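Long-range contacts in cell wall surface anchor family protein (Streptococcus agalactiae, PDB 3PHS), which serves as a minor subunit of the pilus and contributes to adhesion to lung epithelial cells through an IgG-like domain, probably while anchored to the cell wall: residues I17-A22 and V45-Y50; K130-T135 and L199-Y204; R166-V171 and A182-E187. All blocks are in the same frame, centred on the assembly; numbering follows the deposited sequence. Where two conformers were deposited one is given.

Overall arrangement
The three contacts run from one half of this elongated, two-part chain into the other. Contact 1 lies inside the N-terminal half, contact 2 ties the connecting segment to the C-terminal half, and contact 3 is nested in the loop that contact 2 closes. Contacts 1 and 2, with centres about 16 Å apart, touch directly: W133 NE1 lies 2.8 Å from A22 O, a probable hydrogen bond, and I131 packs on H19. Contacts 2 and 3, centres about 17 Å apart, meet where I169 CD1 comes 3.3 Å from Y204 CD2. Contacts 1 and 3 lie on opposite sides of the chain's centre and do not touch, their nearest atoms being about 13 Å apart.

Contact 1: I17-A22 and V45-Y50; sequences IVHLEA and VLYQLY
Y47 is met by I17 over its ring and by H19 at its hydroxyl, so that one aromatic side chain combines an apolar and a polar contact. CG2 of I17 stands almost exactly above the middle of the tyrosine ring, 3.5 Å from its centroid and 7° off the normal, a well-formed CH-pi contact. That methyl lies anti to the backbone N of I17, while CG1 takes the other branch and approaches CD2 of L49 more loosely, at 4.4 Å.

The histidine approaches differently. Its CG is anti to its backbone N (chi1 -173°), and its imidazole crosses the tyrosine side chain at about a right angle. The two rings meet rim to rim, their planes at 61°, with neither lying over the other's face. ND1 of H19 and OH of Y47 share a hydrogen bond of 2.7 Å, in which either could be the donor. The bond would limit rotation of the imidazole, and a face of that ring is also covered: V45 CG2 sits over its centre, 3.9 Å from the centroid, making a second CH-pi contact.

The backbones stay well apart here, as expected between the facing sheets of a beta sandwich, in keeping with the Ig-like architecture of this pilin. Strand 13-21 belongs to one sheet and strand 46-52 to the other. F92 and A90 of strand 89-95 also pack on Y47, as does A104 of strand 98-106, while P129 adjoins I17, and I42 and I131 adjoin H19.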
loop_
_atom_site.group_PDB
_atom_site.type_symbol
_atom_site.label_atom_id
_atom_site.label_comp_id
_atom_site.label_asym_id
_atom_site.label_seq_id
_atom_site.Cartn_x
_atom_site.Cartn_y
_atom_site.Cartn_z
ATOM N N ILE A 17 21.599 2.484 0.882
ATOM C CA ILE A 17 20.280 2.221 1.459
ATOM C C ILE A 17 20.194 0.723 1.590
ATOM O O ILE A 17 20.378 0.018 0.604
ATOM C CB ILE A 17 19.119 2.711 0.512
ATOM C CG1 ILE A 17 19.202 4.216 0.171
ATOM C CG2 ILE A 17 17.745 2.344 1.067
ATOM C CD1 ILE A 17 19.741 5.091 1.181
ATOM N N VAL A 18 19.922 0.228 2.799
ATOM C CA VAL A 18 19.870 -1.219 3.034
ATOM C C VAL A 18 18.433 -1.611 3.311
ATOM O O VAL A 18 17.853 -1.223 4.331
ATOM C CB VAL A 18 20.799 -1.660 4.209
ATOM C CG1 VAL A 18 20.961 -3.196 4.268
ATOM C CG2 VAL A 18 22.184 -1.024 4.072
ATOM N N HIS A 19 17.853 -2.379 2.386
ATOM C CA HIS A 19 16.452 -2.770 2.480
ATOM C C HIS A 19 16.311 -4.180 3.075
ATOM O O HIS A 19 16.567 -5.162 2.389
ATOM C CB HIS A 19 15.817 -2.705 1.074
ATOM C CG HIS A 19 14.336 -2.932 1.067
ATOM N ND1 HIS A 19 13.429 -1.945 0.748
ATOM C CD2 HIS A 19 13.604 -4.045 1.327
ATOM C CE1 HIS A 19 12.202 -2.426 0.843
ATOM N NE2 HIS A 19 12.278 -3.701 1.186
ATOM N N LEU A 20 15.919 -4.260 4.353
ATOM C CA LEU A 20 15.793 -5.530 5.088
ATOM C C LEU A 20 14.377 -5.713 5.584
ATOM O O LEU A 20 13.779 -4.782 6.138
ATOM C CB LEU A 20 16.742 -5.569 6.304
ATOM C CG LEU A 20 18.227 -5.316 5.994
ATOM C CD1 LEU A 20 19.072 -5.301 7.273
ATOM C CD2 LEU A 20 18.736 -6.375 5.006
ATOM N N GLU A 21 13.833 -6.909 5.385
ATOM C CA GLU A 21 12.584 -7.260 6.029
ATOM C C GLU A 21 12.946 -7.897 7.369
ATOM O O GLU A 21 13.506 -8.992 7.410
ATOM C CB GLU A 21 11.734 -8.197 5.145
ATOM C CG GLU A 21 11.124 -7.445 3.949
ATOM C CD GLU A 21 10.282 -8.317 3.022
ATOM O OE1 GLU A 21 10.258 -9.562 3.176
ATOM O OE2 GLU A 21 9.674 -7.729 2.108
ATOM N N ALA A 22 12.635 -7.184 8.440
ATOM C CA ALA A 22 13.002 -7.588 9.791
ATOM C C ALA A 22 11.742 -7.761 10.624
ATOM O O ALA A 22 10.696 -7.194 10.300
ATOM C CB ALA A 22 13.926 -6.525 10.424
ATOM N N VAL A 45 14.465 -3.617 -5.334
ATOM C CA VAL A 45 13.663 -2.483 -4.866
ATOM C C VAL A 45 14.278 -1.195 -5.395
ATOM O O VAL A 45 15.493 -0.952 -5.235
ATOM C CB VAL A 45 13.509 -2.423 -3.299
ATOM C CG1 VAL A 45 12.648 -1.210 -2.854
ATOM C CG2 VAL A 45 12.888 -3.718 -2.748
ATOM N N LEU A 46 13.441 -0.395 -6.057
ATOM C CA LEU A 46 13.878 0.870 -6.633
ATOM C C LEU A 46 13.793 1.994 -5.620
ATOM O O LEU A 46 12.704 2.312 -5.130
ATOM C CB LEU A 46 13.033 1.199 -7.877
ATOM C CG LEU A 46 13.298 2.513 -8.609
ATOM C CD1 LEU A 46 14.790 2.714 -8.879
ATOM C CD2 LEU A 46 12.514 2.472 -9.914
ATOM N N TYR A 47 14.954 2.569 -5.297
ATOM C CA TYR A 47 15.040 3.773 -4.456
ATOM C C TYR A 47 15.355 5.006 -5.302
ATOM O O TYR A 47 16.167 4.950 -6.242
ATOM C CB TYR A 47 16.098 3.595 -3.338
ATOM C CG TYR A 47 15.537 2.825 -2.169
ATOM C CD1 TYR A 47 15.630 1.432 -2.112
ATOM C CD2 TYR A 47 14.855 3.480 -1.146
ATOM C CE1 TYR A 47 15.085 0.723 -1.042
ATOM C CE2 TYR A 47 14.286 2.767 -0.080
ATOM C CZ TYR A 47 14.416 1.395 -0.036
ATOM O OH TYR A 47 13.863 0.701 1.026
ATOM N N GLN A 48 14.676 6.102 -4.992
ATOM C CA GLN A 48 15.006 7.377 -5.594
ATOM C C GLN A 48 15.371 8.370 -4.513
ATOM O O GLN A 48 14.735 8.407 -3.462
ATOM C CB GLN A 48 13.844 7.889 -6.435
ATOM C CG GLN A 48 13.601 6.969 -7.581
ATOM C CD GLN A 48 12.479 7.388 -8.481
ATOM O OE1 GLN A 48 12.372 6.872 -9.603
ATOM N NE2 GLN A 48 11.636 8.304 -8.022
ATOM N N LEU A 49 16.375 9.193 -4.813
ATOM C CA LEU A 49 16.835 10.231 -3.906
ATOM C C LEU A 49 16.719 11.583 -4.595
ATOM O O LEU A 49 17.274 11.770 -5.677
ATOM C CB LEU A 49 18.277 9.936 -3.442
ATOM C CG LEU A 49 18.535 9.023 -2.227
ATOM C CD1 LEU A 49 18.200 9.726 -0.941
ATOM C CD2 LEU A 49 17.817 7.672 -2.264
ATOM N N TYR A 50 15.989 12.508 -3.966
ATOM C CA TYR A 50 15.713 13.840 -4.512
ATOM C C TYR A 50 16.546 14.861 -3.750
ATOM O O TYR A 50 16.396 15.017 -2.539
ATOM C CB TYR A 50 14.219 14.148 -4.434
ATOM C CG TYR A 50 13.446 13.281 -5.399
ATOM C CD1 TYR A 50 13.108 11.964 -5.071
ATOM C CD2 TYR A 50 13.135 13.750 -6.671
ATOM C CE1 TYR A 50 12.421 11.154 -5.979
ATOM C CE2 TYR A 50 12.459 12.947 -7.589
ATOM C CZ TYR A 50 12.093 11.665 -7.229
ATOM O OH TYR A 50 11.450 10.894 -8.155
#

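Contact 2: K130-T135 and L199-Y204; sequences KIIWST and LIHGDY
S134 accepts a hydrogen bond from the backbone of H201, the one such bond made directly between the two segments. H201 N lies 3.0 Å from S134 O, the approach is nearly along the C=O axis, and the angle at the hydrogen is 163°. This bond fastens the chain connecting the two halves of the pilin to a turn of the C-terminal half, which carries a prealbumin-like fold domain of the transthyretin clan. Next to it T135, which opens strand 135-146, and I200, which ends strand 193-200, form an antiparallel, non-hydrogen-bonded pair. Their side chains diverge, and T135 CA comes 3.1 Å from L199 O in a CA-H...O contact. I200 CA makes a similar, longer approach to S134 O, so that oxygen faces two donors of unequal strength.

The side chains of I132, I200 and H201 fill in around this backbone link. I132 CD1 lies 4.1 Å from I200 CG2 and also passes over a face of the imidazole, displaced toward the rim, while its CB and CG2 lie near NE2. H201 CG sits between its backbone N and carbonyl carbon (chi1 68°). CD2 of the ring lies 3.1 Å from S134 O. A water takes a hydrogen bond from W133 N and lies in the imidazole plane at the edge of the ring, where its bond to H201 NE2 is long and weak.

Farther out, N113 of strand 109-121 adjoins both I132 and I200, K228 packs on S134 and H201, and S229 pairs with the backbone of T135. From the following strand, Y204 OH donates to a lone pair of I200 O in the carbonyl plane, at 2.6 Å.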
loop_
_atom_site.group_PDB
_atom_site.type_symbol
_atom_site.label_atom_id
_atom_site.label_comp_id
_atom_site.label_asym_id
_atom_site.label_seq_id
_atom_site.Cartn_x
_atom_site.Cartn_y
_atom_site.Cartn_z
ATOM N N LYS A 130 12.543 2.240 7.211
ATOM C CA LYS A 130 11.562 1.482 8.003
ATOM C C LYS A 130 10.614 0.808 7.034
ATOM O O LYS A 130 9.981 1.470 6.208
ATOM C CB LYS A 130 10.798 2.409 8.951
ATOM C CG LYS A 130 11.727 3.125 9.931
ATOM C CD LYS A 130 10.985 4.113 10.840
ATOM C CE LYS A 130 11.986 4.983 11.606
ATOM N NZ LYS A 130 11.324 6.207 12.159
ATOM N N ILE A 131 10.574 -0.518 7.094
ATOM C CA ILE A 131 9.910 -1.287 6.067
ATOM C C ILE A 131 8.859 -2.165 6.718
ATOM O O ILE A 131 9.150 -2.873 7.670
ATOM C CB ILE A 131 10.932 -2.147 5.278
ATOM C CG1 ILE A 131 11.823 -1.239 4.413
ATOM C CG2 ILE A 131 10.226 -3.173 4.345
ATOM C CD1 ILE A 131 13.201 -1.838 4.193
ATOM N N ILE A 132 7.639 -2.105 6.198
ATOM C CA ILE A 132 6.594 -2.996 6.685
ATOM C C ILE A 132 6.300 -4.045 5.621
ATOM O O ILE A 132 6.328 -3.755 4.417
ATOM C CB ILE A 132 5.301 -2.271 7.183
ATOM C CG1 ILE A 132 4.650 -1.457 6.067
ATOM C CG2 ILE A 132 5.591 -1.410 8.452
ATOM C CD1 ILE A 132 3.164 -1.115 6.344
ATOM N N TRP A 133 6.032 -5.263 6.075
ATOM C CA TRP A 133 5.903 -6.403 5.162
ATOM C C TRP A 133 4.975 -7.501 5.674
ATOM O O TRP A 133 4.512 -8.284 4.878
ATOM C CB TRP A 133 7.287 -7.013 4.869
ATOM C CG TRP A 133 7.988 -7.474 6.107
ATOM C CD1 TRP A 133 8.834 -6.738 6.891
ATOM C CD2 TRP A 133 7.883 -8.761 6.720
ATOM N NE1 TRP A 133 9.273 -7.501 7.954
ATOM C CE2 TRP A 133 8.704 -8.747 7.869
ATOM C CE3 TRP A 133 7.173 -9.932 6.410
ATOM C CZ2 TRP A 133 8.840 -9.864 8.712
ATOM C CZ3 TRP A 133 7.313 -11.046 7.262
ATOM C CH2 TRP A 133 8.132 -10.997 8.384
ATOM N N SER A 134 4.734 -7.562 6.987
ATOM C CA SER A 134 3.932 -8.651 7.592
ATOM C C SER A 134 2.488 -8.607 7.097
ATOM O O SER A 134 1.864 -7.534 7.054
ATOM C CB SER A 134 3.967 -8.533 9.123
ATOM O OG SER A 134 5.230 -8.966 9.620
ATOM N N THR A 135 1.932 -9.770 6.755
ATOM C CA THR A 135 0.596 -9.787 6.118
ATOM C C THR A 135 -0.516 -10.272 7.044
ATOM O O THR A 135 -0.267 -10.920 8.046
ATOM C CB THR A 135 0.575 -10.630 4.821
ATOM O OG1 THR A 135 0.862 -12.015 5.118
ATOM C CG2 THR A 135 1.578 -10.074 3.788
ATOM N N LEU A 199 -2.045 -9.861 2.434
ATOM C CA LEU A 199 -2.122 -8.394 2.347
ATOM C C LEU A 199 -1.250 -7.777 3.431
ATOM O O LEU A 199 -1.424 -8.054 4.614
ATOM C CB LEU A 199 -3.564 -7.879 2.495
ATOM C CG LEU A 199 -4.504 -8.276 1.333
ATOM C CD1 LEU A 199 -5.964 -8.186 1.755
ATOM C CD2 LEU A 199 -4.245 -7.448 0.083
ATOM N N ILE A 200 -0.321 -6.911 3.034
ATOM C CA ILE A 200 0.502 -6.266 4.042
ATOM C C ILE A 200 -0.410 -5.434 4.925
ATOM O O ILE A 200 -1.333 -4.766 4.426
ATOM C CB ILE A 200 1.624 -5.404 3.424
ATOM C CG1 ILE A 200 2.533 -6.290 2.576
ATOM C CG2 ILE A 200 2.412 -4.678 4.555
ATOM C CD1 ILE A 200 3.610 -5.523 1.770
ATOM N N HIS A 201 -0.166 -5.469 6.232
ATOM C CA HIS A 201 -1.018 -4.749 7.182
ATOM C C HIS A 201 -1.105 -3.245 6.875
ATOM O O HIS A 201 -0.123 -2.617 6.437
ATOM C CB HIS A 201 -0.627 -5.048 8.642
ATOM C CG HIS A 201 0.714 -4.512 9.054
ATOM N ND1 HIS A 201 0.871 -3.272 9.636
ATOM C CD2 HIS A 201 1.953 -5.056 8.990
ATOM C CE1 HIS A 201 2.151 -3.067 9.899
ATOM N NE2 HIS A 201 2.829 -4.138 9.527
ATOM N N GLY A 202 -2.298 -2.684 7.070
ATOM C CA GLY A 202 -2.567 -1.286 6.695
ATOM C C GLY A 202 -3.988 -1.090 6.215
ATOM O O GLY A 202 -4.833 -1.990 6.349
ATOM N N ASP A 203 -4.253 0.070 5.616
ATOM C CA ASP A 203 -5.626 0.453 5.274
ATOM C C ASP A 203 -5.937 0.261 3.807
ATOM O O ASP A 203 -5.146 0.640 2.926
ATOM C CB ASP A 203 -5.893 1.908 5.699
ATOM C CG ASP A 203 -5.851 2.092 7.203
ATOM O OD1 ASP A 203 -5.968 1.085 7.942
ATOM O OD2 ASP A 203 -5.693 3.264 7.637
ATOM N N TYR A 204 -7.093 -0.340 3.546
ATOM C CA TYR A 204 -7.527 -0.656 2.198
ATOM C C TYR A 204 -8.971 -0.216 1.990
ATOM O O TYR A 204 -9.661 0.152 2.934
ATOM C CB TYR A 204 -7.400 -2.176 1.921
ATOM C CG TYR A 204 -5.974 -2.686 1.957
ATOM C CD1 TYR A 204 -5.346 -2.962 3.163
ATOM C CD2 TYR A 204 -5.246 -2.865 0.776
ATOM C CE1 TYR A 204 -4.015 -3.419 3.203
ATOM C CE2 TYR A 204 -3.903 -3.331 0.800
ATOM C CZ TYR A 204 -3.309 -3.599 2.021
ATOM O OH TYR A 204 -2.004 -4.032 2.057
HETATM O O HOH W 1 5.864 -5.527 8.942
#

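Contact 3: R166-V171 and A182-E187; sequences RTPIRV and AAKHLE
R170 curls over A182: its CG is anti to the carbonyl carbon (chi1 -57°), and the chain bends at chi3 (-75°), which turns NE aside from the extended line. NH1 donates to A182 O, which lies in the guanidinium plane at its edge. That hydrogen bond is 2.9 Å long, with the donor tilted from the carbonyl plane, and NH1 also binds D179 O. Nearer the backbone, R170 CB lies 3.7 Å from A182 CB.

Beside this grip the backbones pair. V171 N donates to A183 O at 2.9 Å, and A183 N returns a longer bond of 3.2 Å to V171 O, approaching from above the carbonyl plane. The two residues form a single antiparallel, hydrogen-bonded bridge in a prealbumin-like domain, joining the chain that leaves strand 157-162 to the chain leading into strand 186-187, an outer strand of the same antiparallel sheet.

Apolar groups flank the bridge. The side chains of V171 and L186 cross at about a right angle, and V171 CG2, anti to its carbonyl carbon, meets L186 CD2 at 3.5 Å; I196 of strand 193-200 packs against both residues. P168 and K184 lie side by side and point the same way, the proline CB 3.8 Å from the lysine CB and its CG near the lysine CD, with Y161 touching the proline and E159 the lysine.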
loop_
_atom_site.group_PDB
_atom_site.type_symbol
_atom_site.label_atom_id
_atom_site.label_comp_id
_atom_site.label_asym_id
_atom_site.label_seq_id
_atom_site.Cartn_x
_atom_site.Cartn_y
_atom_site.Cartn_z
ATOM N N ARG A 166 -4.845 4.591 -6.518
ATOM C CA ARG A 166 -5.417 4.752 -7.849
ATOM C C ARG A 166 -5.555 3.413 -8.571
ATOM O O ARG A 166 -6.379 3.266 -9.480
ATOM C CB ARG A 166 -4.512 5.667 -8.684
ATOM C CG ARG A 166 -5.244 6.528 -9.716
ATOM C CD ARG A 166 -4.260 7.177 -10.710
ATOM N NE ARG A 166 -2.973 7.496 -10.087
ATOM C CZ ARG A 166 -2.722 8.598 -9.379
ATOM N NH1 ARG A 166 -3.668 9.516 -9.194
ATOM N NH2 ARG A 166 -1.513 8.783 -8.854
ATOM N N THR A 167 -4.725 2.449 -8.193
ATOM C CA THR A 167 -4.672 1.188 -8.921
ATOM C C THR A 167 -5.017 -0.038 -8.069
ATOM O O THR A 167 -4.436 -0.245 -6.994
ATOM C CB THR A 167 -3.360 0.993 -9.776
ATOM O OG1 THR A 167 -2.839 -0.331 -9.587
ATOM C CG2 THR A 167 -2.269 2.012 -9.429
ATOM N N PRO A 168 -5.979 -0.845 -8.565
ATOM C CA PRO A 168 -6.503 -2.009 -7.852
ATOM C C PRO A 168 -5.433 -3.048 -7.533
ATOM O O PRO A 168 -4.528 -3.271 -8.339
ATOM C CB PRO A 168 -7.537 -2.607 -8.825
ATOM C CG PRO A 168 -7.748 -1.598 -9.907
ATOM C CD PRO A 168 -6.578 -0.674 -9.907
ATOM N N ILE A 169 -5.559 -3.667 -6.358
ATOM C CA ILE A 169 -4.722 -4.784 -5.914
ATOM C C ILE A 169 -5.210 -6.054 -6.595
ATOM O O ILE A 169 -6.410 -6.325 -6.607
ATOM C CB ILE A 169 -4.809 -4.925 -4.361
ATOM C CG1 ILE A 169 -4.030 -3.788 -3.704
ATOM C CG2 ILE A 169 -4.295 -6.280 -3.857
ATOM C CD1 ILE A 169 -4.693 -3.247 -2.499
ATOM N N ARG A 170 -4.285 -6.836 -7.148
ATOM C CA ARG A 170 -4.663 -8.052 -7.879
ATOM C C ARG A 170 -4.457 -9.312 -7.040
ATOM O O ARG A 170 -3.627 -9.330 -6.129
ATOM C CB ARG A 170 -3.945 -8.103 -9.238
ATOM C CG ARG A 170 -4.250 -6.845 -10.068
ATOM C CD ARG A 170 -3.648 -6.819 -11.471
ATOM N NE ARG A 170 -2.209 -6.559 -11.449
ATOM C CZ ARG A 170 -1.282 -7.437 -11.830
ATOM N NH1 ARG A 170 -1.640 -8.642 -12.265
ATOM N NH2 ARG A 170 0.008 -7.117 -11.768
ATOM N N VAL A 171 -5.231 -10.355 -7.329
ATOM C CA VAL A 171 -5.286 -11.543 -6.478
ATOM C C VAL A 171 -5.220 -12.811 -7.341
ATOM O O VAL A 171 -5.795 -12.846 -8.427
ATOM C CB VAL A 171 -6.586 -11.535 -5.592
ATOM C CG1 VAL A 171 -6.710 -12.794 -4.753
ATOM C CG2 VAL A 171 -6.633 -10.274 -4.693
ATOM N N ALA A 182 -2.686 -12.371 -12.342
ATOM C CA ALA A 182 -3.478 -12.011 -11.155
ATOM C C ALA A 182 -4.507 -10.954 -11.577
ATOM O O ALA A 182 -4.195 -10.018 -12.325
ATOM C CB ALA A 182 -2.607 -11.500 -10.027
ATOM N N ALA A 183 -5.728 -11.127 -11.083
ATOM C CA ALA A 183 -6.889 -10.358 -11.534
ATOM C C ALA A 183 -7.308 -9.281 -10.535
ATOM O O ALA A 183 -7.164 -9.472 -9.328
ATOM C CB ALA A 183 -8.042 -11.317 -11.765
ATOM N N LYS A 184 -7.830 -8.166 -11.043
ATOM C CA LYS A 184 -8.410 -7.121 -10.195
ATOM C C LYS A 184 -9.863 -7.447 -9.782
ATOM O O LYS A 184 -10.335 -7.033 -8.713
ATOM C CB LYS A 184 -8.275 -5.734 -10.833
ATOM C CG LYS A 184 -9.084 -5.516 -12.098
ATOM C CD LYS A 184 -9.166 -4.063 -12.480
ATOM C CE LYS A 184 -9.808 -3.929 -13.855
ATOM N NZ LYS A 184 -9.793 -2.544 -14.353
ATOM N N HIS A 185 -10.548 -8.202 -10.644
ATOM C CA HIS A 185 -11.933 -8.537 -10.356
ATOM C C HIS A 185 -12.019 -9.640 -9.309
ATOM O O HIS A 185 -11.393 -10.700 -9.390
ATOM C CB HIS A 185 -12.742 -8.821 -11.630
ATOM C CG HIS A 185 -13.343 -7.592 -12.249
ATOM N ND1 HIS A 185 -14.411 -7.642 -13.121
ATOM C CD2 HIS A 185 -13.031 -6.280 -12.113
ATOM C CE1 HIS A 185 -14.723 -6.417 -13.504
ATOM N NE2 HIS A 185 -13.900 -5.572 -12.905
ATOM N N LEU A 186 -12.766 -9.322 -8.256
ATOM C CA LEU A 186 -12.942 -10.237 -7.136
ATOM C C LEU A 186 -14.429 -10.543 -7.068
ATOM O O LEU A 186 -15.246 -9.638 -7.142
ATOM C CB LEU A 186 -12.460 -9.597 -5.825
ATOM C CG LEU A 186 -11.072 -8.928 -5.811
ATOM C CD1 LEU A 186 -10.931 -7.983 -4.617
ATOM C CD2 LEU A 186 -9.980 -9.972 -5.813
ATOM N N GLU A 187 -14.774 -11.812 -6.943
ATOM C CA GLU A 187 -16.180 -12.210 -7.013
ATOM C C GLU A 187 -16.550 -13.074 -5.816
ATOM O O GLU A 187 -15.828 -14.007 -5.473
ATOM C CB GLU A 187 -16.444 -12.942 -8.339
ATOM C CG GLU A 187 -17.898 -12.923 -8.735
ATOM C CD GLU A 187 -18.167 -13.565 -10.079
ATOM O OE1 GLU A 187 -17.570 -13.139 -11.097
ATOM O OE2 GLU A 187 -19.019 -14.478 -10.115
HETATM O O HOH W 2 -8.876 -5.499 -6.975
#